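Local coordinates for beta-N-acetylhexosaminidase (Arthrobacter aurescens, PDB 3RCN), which probably hydrolyses terminal non-reducing N-acetyl-D-hexosamine residues in N-acetyl-beta-D-hexosaminides, as a member of glycosyl hydrolase family 20, at residues G395-D409 with P446-S458. Sequence-based numbering, arbitrary orientation.
Sequences GYDVVMCPEHKLYLD and PGRLLGAQANIWS
Val398 and Met400 pair with 449-456 as parallel strands. Val398 N donates to Arg448 O, and Val398 O takes Leu450 N at 2.9 Å. At Met400 the register has slipped by one residue of 449-456: its N donates to Gly451 O, and its O accepts from Gln453 N. Gly451, with positive phi, sits at this irregularity; a CB there would press on the carbonyl O of Leu450. After Cys401 the segment 395-409 loops out through 402-405, then returns at Tyr407. Here Asn455 N donates to Leu406 O, and Leu408 N meets Asn455 O in a nearly straight bond of 2.8 Å (172° at the hydrogen). The amide of Asn455 is also held from its own strand. Gln453 NE2 donates to a lone pair of Asn455 OD1 at 2.8 Å, and Gln453 OE1 is bonded to Tyr140.

The Tyr407 ring sits between two neighbours. Glu403 CA lies over the centre of one face. The edge of Trp457 meets the opposite face, with Trp457 NE1 3.4 Å from Tyr407 CE2 and the planes 60° apart. With CG anti to the carbonyl carbon (chi1 -80°), the Tyr407 ring also runs alongside the Asn455 side chain. Replacing Tyr407 by an alanine would remove the face that the Trp457 edge meets, and is likely to open a gap between Glu403 and the indole. The Asp409 carboxylate approaches the edge of the same indole, OD2 lying 3.4 Å from Trp457 CD1.

Leu408 CD1 touches both Ala454 CB and Ile456 CG1, beside helix 474-483. Leu449 CD2 lies 3.9 Å from Val398 CG1. Adjacent parallel strands of this kind build the TIM barrel of family 20 catalytic domains. Tyr407 lies about 7 Å, side chain to side chain, from Glu316, the predicted proton donor, consistent with a place by the active site.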
ATOM      1  N   GLY A 395     -41.711  -4.494   0.643  1.00 75.64           N
ATOM      2  CA  GLY A 395     -41.339  -3.505  -0.364  1.00 74.25           C
ATOM      3  C   GLY A 395     -39.928  -2.932  -0.265  1.00 71.90           C
ATOM      4  O   GLY A 395     -39.521  -2.095  -1.077  1.00 69.55           O
ATOM      5  N   TYR A 396     -39.182  -3.368   0.741  1.00 67.07           N
ATOM      6  CA  TYR A 396     -37.809  -2.931   0.889  1.00 62.89           C
ATOM      7  C   TYR A 396     -36.967  -3.585  -0.203  1.00 61.18           C
ATOM      8  O   TYR A 396     -37.167  -4.758  -0.523  1.00 61.37           O
ATOM      9  CB  TYR A 396     -37.277  -3.285   2.285  1.00 71.08           C
ATOM     10  CG  TYR A 396     -37.999  -2.571   3.413  1.00 89.57           C
ATOM     11  CD1 TYR A 396     -39.017  -1.658   3.141  1.00 97.86           C
ATOM     12  CD2 TYR A 396     -37.658  -2.798   4.746  1.00 94.14           C
ATOM     13  CE1 TYR A 396     -39.686  -0.997   4.160  1.00103.92           C
ATOM     14  CE2 TYR A 396     -38.320  -2.139   5.778  1.00100.09           C
ATOM     15  CZ  TYR A 396     -39.335  -1.238   5.476  1.00108.79           C
ATOM     16  OH  TYR A 396     -40.006  -0.572   6.484  1.00114.61           O
ATOM     17  N   ASP A 397     -36.050  -2.821  -0.796  1.00 57.46           N
ATOM     18  CA  ASP A 397     -35.042  -3.395  -1.693  1.00 51.47           C
ATOM     19  C   ASP A 397     -34.018  -4.175  -0.875  1.00 43.05           C
ATOM     20  O   ASP A 397     -33.657  -3.781   0.223  1.00 45.83           O
ATOM     21  CB  ASP A 397     -34.342  -2.322  -2.531  1.00 53.33           C
ATOM     22  CG  ASP A 397     -35.218  -1.790  -3.654  1.00 65.28           C
ATOM     23  OD1 ASP A 397     -36.181  -2.483  -4.052  1.00 75.12           O
ATOM     24  OD2 ASP A 397     -34.942  -0.675  -4.141  1.00 66.43           O
ATOM     25  N   VAL A 398     -33.561  -5.289  -1.420  1.00 36.36           N
ATOM     26  CA  VAL A 398     -32.735  -6.217  -0.672  1.00 34.30           C
ATOM     27  C   VAL A 398     -31.396  -6.505  -1.379  1.00 41.75           C
ATOM     28  O   VAL A 398     -31.323  -6.551  -2.607  1.00 44.79           O
ATOM     29  CB  VAL A 398     -33.506  -7.530  -0.472  1.00 32.65           C
ATOM     30  CG1 VAL A 398     -32.620  -8.613   0.130  1.00 31.71           C
ATOM     31  CG2 VAL A 398     -34.727  -7.286   0.387  1.00 33.50           C
ATOM     32  N   VAL A 399     -30.340  -6.664  -0.589  1.00 40.06           N
ATOM     33  CA  VAL A 399     -29.100  -7.267  -1.053  1.00 42.67           C
ATOM     34  C   VAL A 399     -28.746  -8.372  -0.062  1.00 44.19           C
ATOM     35  O   VAL A 399     -28.830  -8.169   1.151  1.00 37.88           O
ATOM     36  CB  VAL A 399     -27.961  -6.240  -1.141  1.00 48.82           C
ATOM     37  CG1 VAL A 399     -28.319  -5.154  -2.126  1.00 47.59           C
ATOM     38  CG2 VAL A 399     -27.697  -5.631   0.207  1.00 54.43           C
HETATM   39  N   MSE A 400     -28.391  -9.551  -0.565  1.00 45.72           N
HETATM   40  CA  MSE A 400     -28.089 -10.678   0.316  1.00 45.19           C
HETATM   41  C   MSE A 400     -26.622 -10.714   0.757  1.00 47.87           C
HETATM   42  O   MSE A 400     -25.698 -10.603  -0.054  1.00 38.58           O
HETATM   43  CB  MSE A 400     -28.451 -12.005  -0.344  1.00 29.10           C
HETATM   44  CG  MSE A 400     -29.894 -12.109  -0.763  1.00 41.73           C
HETATM   45 SE   MSE A 400     -31.101 -12.162   0.768  0.69 49.83          SE
HETATM   46  CE  MSE A 400     -30.277 -13.691   1.685  1.00 81.09           C
ATOM     47  N   CYS A 401     -26.432 -10.835   2.063  1.00 45.89           N
ATOM     48  CA  CYS A 401     -25.141 -11.136   2.634  1.00 36.68           C
ATOM     49  C   CYS A 401     -25.326 -12.053   3.828  1.00 37.86           C
ATOM     50  O   CYS A 401     -25.157 -11.635   4.972  1.00 40.38           O
ATOM     51  CB  CYS A 401     -24.409  -9.856   3.037  1.00 41.46           C
ATOM     52  SG  CYS A 401     -25.423  -8.617   3.853  1.00 45.09           S
ATOM     53  N   PRO A 402     -25.693 -13.311   3.570  1.00 43.79           N
ATOM     54  CA  PRO A 402     -25.954 -14.259   4.661  1.00 43.29           C
ATOM     55  C   PRO A 402     -24.712 -14.455   5.525  1.00 42.54           C
ATOM     56  O   PRO A 402     -23.631 -14.657   4.987  1.00 44.23           O
ATOM     57  CB  PRO A 402     -26.296 -15.559   3.930  1.00 42.65           C
ATOM     58  CG  PRO A 402     -26.654 -15.153   2.539  1.00 46.97           C
ATOM     59  CD  PRO A 402     -25.871 -13.915   2.241  1.00 46.43           C
ATOM     60  N   GLU A 403     -24.877 -14.395   6.842  1.00 44.83           N
ATOM     61  CA  GLU A 403     -23.779 -14.584   7.779  1.00 48.41           C
ATOM     62  C   GLU A 403     -23.141 -15.967   7.673  1.00 46.53           C
ATOM     63  O   GLU A 403     -21.981 -16.138   8.004  1.00 42.12           O
ATOM     64  CB  GLU A 403     -24.257 -14.356   9.216  1.00 58.10           C
ATOM     65  CG  GLU A 403     -23.171 -14.568  10.280  1.00 65.38           C
ATOM     66  CD  GLU A 403     -23.728 -14.644  11.704  1.00 70.34           C
ATOM     67  OE1 GLU A 403     -24.967 -14.737  11.879  1.00 56.71           O
ATOM     68  OE2 GLU A 403     -22.916 -14.621  12.654  1.00 81.05           O
ATOM     69  N   HIS A 404     -23.902 -16.966   7.249  1.00 50.97           N
ATOM     70  CA  HIS A 404     -23.359 -18.319   7.197  1.00 57.48           C
ATOM     71  C   HIS A 404     -22.808 -18.689   5.823  1.00 56.88           C
ATOM     72  O   HIS A 404     -22.425 -19.837   5.583  1.00 56.44           O
ATOM     73  CB  HIS A 404     -24.362 -19.353   7.710  1.00 63.37           C
ATOM     74  CG  HIS A 404     -25.670 -19.335   6.992  1.00 73.27           C
ATOM     75  ND1 HIS A 404     -26.572 -18.299   7.113  1.00 82.61           N
ATOM     76  CD2 HIS A 404     -26.239 -20.235   6.155  1.00 77.51           C
ATOM     77  CE1 HIS A 404     -27.638 -18.558   6.376  1.00 85.81           C
ATOM     78  NE2 HIS A 404     -27.461 -19.727   5.784  1.00 83.38           N
ATOM     79  N   LYS A 405     -22.797 -17.715   4.918  1.00 52.76           N
ATOM     80  CA  LYS A 405     -22.305 -17.914   3.554  1.00 55.97           C
ATOM     81  C   LYS A 405     -21.191 -16.937   3.189  1.00 49.88           C
ATOM     82  O   LYS A 405     -20.096 -17.328   2.828  1.00 50.37           O
ATOM     83  CB  LYS A 405     -23.452 -17.768   2.548  1.00 69.06           C
ATOM     84  CG  LYS A 405     -24.565 -18.795   2.686  1.00 74.98           C
ATOM     85  CD  LYS A 405     -24.019 -20.210   2.587  1.00 80.86           C
ATOM     86  CE  LYS A 405     -25.147 -21.215   2.487  1.00 85.09           C
ATOM     87  NZ  LYS A 405     -26.149 -21.011   3.564  1.00 85.80           N
ATOM     88  N   LEU A 406     -21.540 -15.657   3.212  1.00 44.55           N
ATOM     89  CA  LEU A 406     -20.736 -14.555   2.702  1.00 39.71           C
ATOM     90  C   LEU A 406     -19.844 -13.765   3.674  1.00 40.49           C
ATOM     91  O   LEU A 406     -19.417 -12.656   3.333  1.00 36.32           O
ATOM     92  CB  LEU A 406     -21.590 -13.630   1.838  1.00 44.64           C
ATOM     93  CG  LEU A 406     -22.170 -14.346   0.618  1.00 45.61           C
ATOM     94  CD1 LEU A 406     -22.779 -13.356  -0.352  1.00 45.59           C
ATOM     95  CD2 LEU A 406     -21.095 -15.160  -0.070  1.00 41.68           C
ATOM     96  N   TYR A 407     -19.690 -14.226   4.914  1.00 39.79           N
ATOM     97  CA  TYR A 407     -18.819 -13.509   5.861  1.00 38.08           C
ATOM     98  C   TYR A 407     -17.379 -14.018   5.786  1.00 41.95           C
ATOM     99  O   TYR A 407     -17.088 -15.171   6.125  1.00 42.17           O
ATOM    100  CB  TYR A 407     -19.352 -13.588   7.302  1.00 40.08           C
ATOM    101  CG  TYR A 407     -20.482 -12.612   7.595  1.00 41.69           C
ATOM    102  CD1 TYR A 407     -21.227 -12.049   6.568  1.00 43.18           C
ATOM    103  CD2 TYR A 407     -20.781 -12.229   8.897  1.00 45.10           C
ATOM    104  CE1 TYR A 407     -22.241 -11.153   6.826  1.00 45.96           C
ATOM    105  CE2 TYR A 407     -21.806 -11.324   9.167  1.00 41.55           C
ATOM    106  CZ  TYR A 407     -22.531 -10.794   8.123  1.00 46.25           C
ATOM    107  OH  TYR A 407     -23.551  -9.899   8.365  1.00 50.49           O
ATOM    108  N   LEU A 408     -16.478 -13.142   5.348  1.00 35.17           N
ATOM    109  CA  LEU A 408     -15.121 -13.551   5.002  1.00 37.64           C
ATOM    110  C   LEU A 408     -14.133 -13.487   6.165  1.00 35.53           C
ATOM    111  O   LEU A 408     -12.991 -13.912   6.036  1.00 38.06           O
ATOM    112  CB  LEU A 408     -14.601 -12.732   3.815  1.00 45.59           C
ATOM    113  CG  LEU A 408     -15.414 -12.830   2.523  1.00 42.95           C
ATOM    114  CD1 LEU A 408     -14.819 -11.948   1.419  1.00 38.66           C
ATOM    115  CD2 LEU A 408     -15.508 -14.279   2.074  1.00 37.48           C
ATOM    116  N   ASP A 409     -14.561 -12.944   7.294  1.00 36.30           N
ATOM    117  CA  ASP A 409     -13.770 -13.044   8.511  1.00 34.18           C
ATOM    118  C   ASP A 409     -13.829 -14.481   9.054  1.00 32.76           C
ATOM    119  O   ASP A 409     -13.047 -14.855   9.922  1.00 33.61           O
ATOM    120  CB  ASP A 409     -14.214 -12.014   9.565  1.00 37.13           C
ATOM    121  CG  ASP A 409     -15.716 -12.087   9.885  1.00 45.97           C
ATOM    122  OD1 ASP A 409     -16.064 -12.051  11.089  1.00 50.65           O
ATOM    123  OD2 ASP A 409     -16.553 -12.153   8.947  1.00 43.80           O
ATOM    124  N   PRO A 446     -43.281  -6.424  -4.030  1.00 74.09           N
ATOM    125  CA  PRO A 446     -42.953  -5.003  -4.220  1.00 72.35           C
ATOM    126  C   PRO A 446     -41.472  -4.676  -4.052  1.00 71.38           C
ATOM    127  O   PRO A 446     -40.990  -3.712  -4.653  1.00 75.40           O
ATOM    128  CB  PRO A 446     -43.775  -4.301  -3.133  1.00 68.14           C
ATOM    129  CG  PRO A 446     -44.000  -5.339  -2.094  1.00 69.10           C
ATOM    130  CD  PRO A 446     -44.134  -6.631  -2.846  1.00 70.84           C
ATOM    131  N   GLY A 447     -40.769  -5.454  -3.235  1.00 65.41           N
ATOM    132  CA  GLY A 447     -39.347  -5.248  -3.042  1.00 60.58           C
ATOM    133  C   GLY A 447     -38.607  -5.922  -4.176  1.00 62.39           C
ATOM    134  O   GLY A 447     -39.088  -6.930  -4.715  1.00 63.19           O
ATOM    135  N   ARG A 448     -37.452  -5.376  -4.555  1.00 54.52           N
ATOM    136  CA  ARG A 448     -36.635  -6.013  -5.588  1.00 48.22           C
ATOM    137  C   ARG A 448     -35.248  -6.395  -5.103  1.00 51.02           C
ATOM    138  O   ARG A 448     -34.666  -5.718  -4.256  1.00 47.57           O
ATOM    139  CB  ARG A 448     -36.548  -5.150  -6.853  1.00 56.83           C
ATOM    140  CG  ARG A 448     -36.357  -3.657  -6.622  1.00 70.07           C
ATOM    141  CD  ARG A 448     -36.362  -2.899  -7.947  1.00 81.12           C
ATOM    142  NE  ARG A 448     -35.275  -3.329  -8.829  1.00 93.01           N
ATOM    143  CZ  ARG A 448     -34.147  -2.647  -9.023  1.00100.53           C
ATOM    144  NH1 ARG A 448     -33.953  -1.491  -8.399  1.00103.17           N
ATOM    145  NH2 ARG A 448     -33.211  -3.114  -9.845  1.00100.17           N
ATOM    146  N   LEU A 449     -34.716  -7.477  -5.667  1.00 52.89           N
ATOM    147  CA  LEU A 449     -33.400  -7.966  -5.283  1.00 49.65           C
ATOM    148  C   LEU A 449     -32.373  -7.254  -6.134  1.00 50.68           C
ATOM    149  O   LEU A 449     -32.343  -7.417  -7.357  1.00 55.94           O
ATOM    150  CB  LEU A 449     -33.290  -9.465  -5.528  1.00 54.80           C
ATOM    151  CG  LEU A 449     -32.905 -10.316  -4.328  1.00 66.71           C
ATOM    152  CD1 LEU A 449     -32.457 -11.692  -4.777  1.00 74.13           C
ATOM    153  CD2 LEU A 449     -31.796  -9.631  -3.570  1.00 69.10           C
ATOM    154  N   LEU A 450     -31.540  -6.452  -5.485  1.00 42.55           N
ATOM    155  CA  LEU A 450     -30.510  -5.707  -6.180  1.00 38.59           C
ATOM    156  C   LEU A 450     -29.277  -6.562  -6.475  1.00 35.63           C
ATOM    157  O   LEU A 450     -28.618  -6.387  -7.505  1.00 40.95           O
ATOM    158  CB  LEU A 450     -30.120  -4.484  -5.361  1.00 39.20           C
ATOM    159  CG  LEU A 450     -31.275  -3.557  -5.028  1.00 37.86           C
ATOM    160  CD1 LEU A 450     -30.736  -2.242  -4.519  1.00 38.62           C
ATOM    161  CD2 LEU A 450     -32.109  -3.371  -6.276  1.00 34.86           C
ATOM    162  N   GLY A 451     -28.970  -7.477  -5.561  1.00 32.09           N
ATOM    163  CA  GLY A 451     -27.745  -8.250  -5.641  1.00 41.05           C
ATOM    164  C   GLY A 451     -27.281  -8.809  -4.303  1.00 40.37           C
ATOM    165  O   GLY A 451     -28.081  -9.064  -3.386  1.00 35.60           O
ATOM    166  N   ALA A 452     -25.973  -9.025  -4.211  1.00 32.97           N
ATOM    167  CA  ALA A 452     -25.364  -9.630  -3.031  1.00 41.42           C
ATOM    168  C   ALA A 452     -24.090  -8.900  -2.606  1.00 40.22           C
ATOM    169  O   ALA A 452     -23.596  -8.025  -3.317  1.00 36.44           O
ATOM    170  CB  ALA A 452     -25.087 -11.122  -3.260  1.00 39.97           C
ATOM    171  N   GLN A 453     -23.599  -9.226  -1.416  1.00 38.92           N
ATOM    172  CA  GLN A 453     -22.416  -8.575  -0.890  1.00 42.30           C
ATOM    173  C   GLN A 453     -21.645  -9.500   0.056  1.00 43.39           C
ATOM    174  O   GLN A 453     -22.241 -10.255   0.822  1.00 45.41           O
ATOM    175  CB  GLN A 453     -22.860  -7.291  -0.198  1.00 40.03           C
ATOM    176  CG  GLN A 453     -21.871  -6.625   0.700  1.00 43.36           C
ATOM    177  CD  GLN A 453     -22.503  -5.431   1.390  1.00 47.80           C
ATOM    178  OE1 GLN A 453     -23.022  -4.530   0.730  1.00 50.46           O
ATOM    179  NE2 GLN A 453     -22.495  -5.430   2.722  1.00 44.73           N
ATOM    180  N   ALA A 454     -20.319  -9.439   0.004  1.00 34.39           N
ATOM    181  CA  ALA A 454     -19.493 -10.178   0.947  1.00 33.24           C
ATOM    182  C   ALA A 454     -18.947  -9.209   1.999  1.00 33.65           C
ATOM    183  O   ALA A 454     -18.526  -8.099   1.670  1.00 30.73           O
ATOM    184  CB  ALA A 454     -18.353 -10.883   0.223  1.00 31.18           C
ATOM    185  N   ASN A 455     -18.969  -9.629   3.260  1.00 34.19           N
ATOM    186  CA  ASN A 455     -18.532  -8.770   4.361  1.00 41.24           C
ATOM    187  C   ASN A 455     -17.236  -9.255   5.001  1.00 39.04           C
ATOM    188  O   ASN A 455     -17.096 -10.434   5.321  1.00 31.99           O
ATOM    189  CB  ASN A 455     -19.623  -8.655   5.436  1.00 41.02           C
ATOM    190  CG  ASN A 455     -20.900  -8.020   4.907  1.00 45.95           C
ATOM    191  OD1 ASN A 455     -20.882  -7.334   3.893  1.00 45.56           O
ATOM    192  ND2 ASN A 455     -22.012  -8.243   5.598  1.00 48.36           N
ATOM    193  N   ILE A 456     -16.288  -8.340   5.173  1.00 38.99           N
ATOM    194  CA  ILE A 456     -15.048  -8.649   5.865  1.00 37.39           C
ATOM    195  C   ILE A 456     -14.957  -7.847   7.170  1.00 35.91           C
ATOM    196  O   ILE A 456     -14.620  -6.656   7.161  1.00 32.14           O
ATOM    197  CB  ILE A 456     -13.871  -8.256   4.945  1.00 38.37           C
ATOM    198  CG1 ILE A 456     -14.129  -8.784   3.525  1.00 34.35           C
ATOM    199  CG2 ILE A 456     -12.537  -8.738   5.500  1.00 39.51           C
ATOM    200  CD1 ILE A 456     -13.210  -8.194   2.477  1.00 33.43           C
ATOM    201  N   TRP A 457     -15.168  -8.518   8.300  1.00 32.06           N
ATOM    202  CA  TRP A 457     -15.103  -7.839   9.589  1.00 28.11           C
ATOM    203  C   TRP A 457     -13.681  -7.945  10.101  1.00 30.82           C
ATOM    204  O   TRP A 457     -13.066  -8.997  10.005  1.00 29.33           O
ATOM    205  CB  TRP A 457     -16.095  -8.441  10.574  1.00 30.82           C
ATOM    206  CG  TRP A 457     -17.501  -8.321  10.077  1.00 40.15           C
ATOM    207  CD1 TRP A 457     -18.240  -9.292   9.470  1.00 40.37           C
ATOM    208  CD2 TRP A 457     -18.320  -7.148  10.101  1.00 31.45           C
ATOM    209  NE1 TRP A 457     -19.464  -8.802   9.124  1.00 40.07           N
ATOM    210  CE2 TRP A 457     -19.544  -7.485   9.505  1.00 37.69           C
ATOM    211  CE3 TRP A 457     -18.140  -5.848  10.586  1.00 34.17           C
ATOM    212  CZ2 TRP A 457     -20.595  -6.575   9.378  1.00 34.79           C
ATOM    213  CZ3 TRP A 457     -19.174  -4.940  10.459  1.00 43.20           C
ATOM    214  CH2 TRP A 457     -20.390  -5.309   9.858  1.00 40.84           C
ATOM    215  N   SER A 458     -13.157  -6.829  10.587  1.00 33.66           N
ATOM    216  CA  SER A 458     -11.723  -6.667  10.834  1.00 30.58           C
ATOM    217  C   SER A 458     -11.204  -6.904  12.253  1.00 37.83           C
ATOM    218  O   SER A 458     -10.048  -6.594  12.531  1.00 46.95           O
ATOM    219  CB  SER A 458     -11.178  -5.366  10.234  1.00 24.87           C
ATOM    220  OG  SER A 458     -11.616  -4.232  10.957  1.00 32.56           O
TER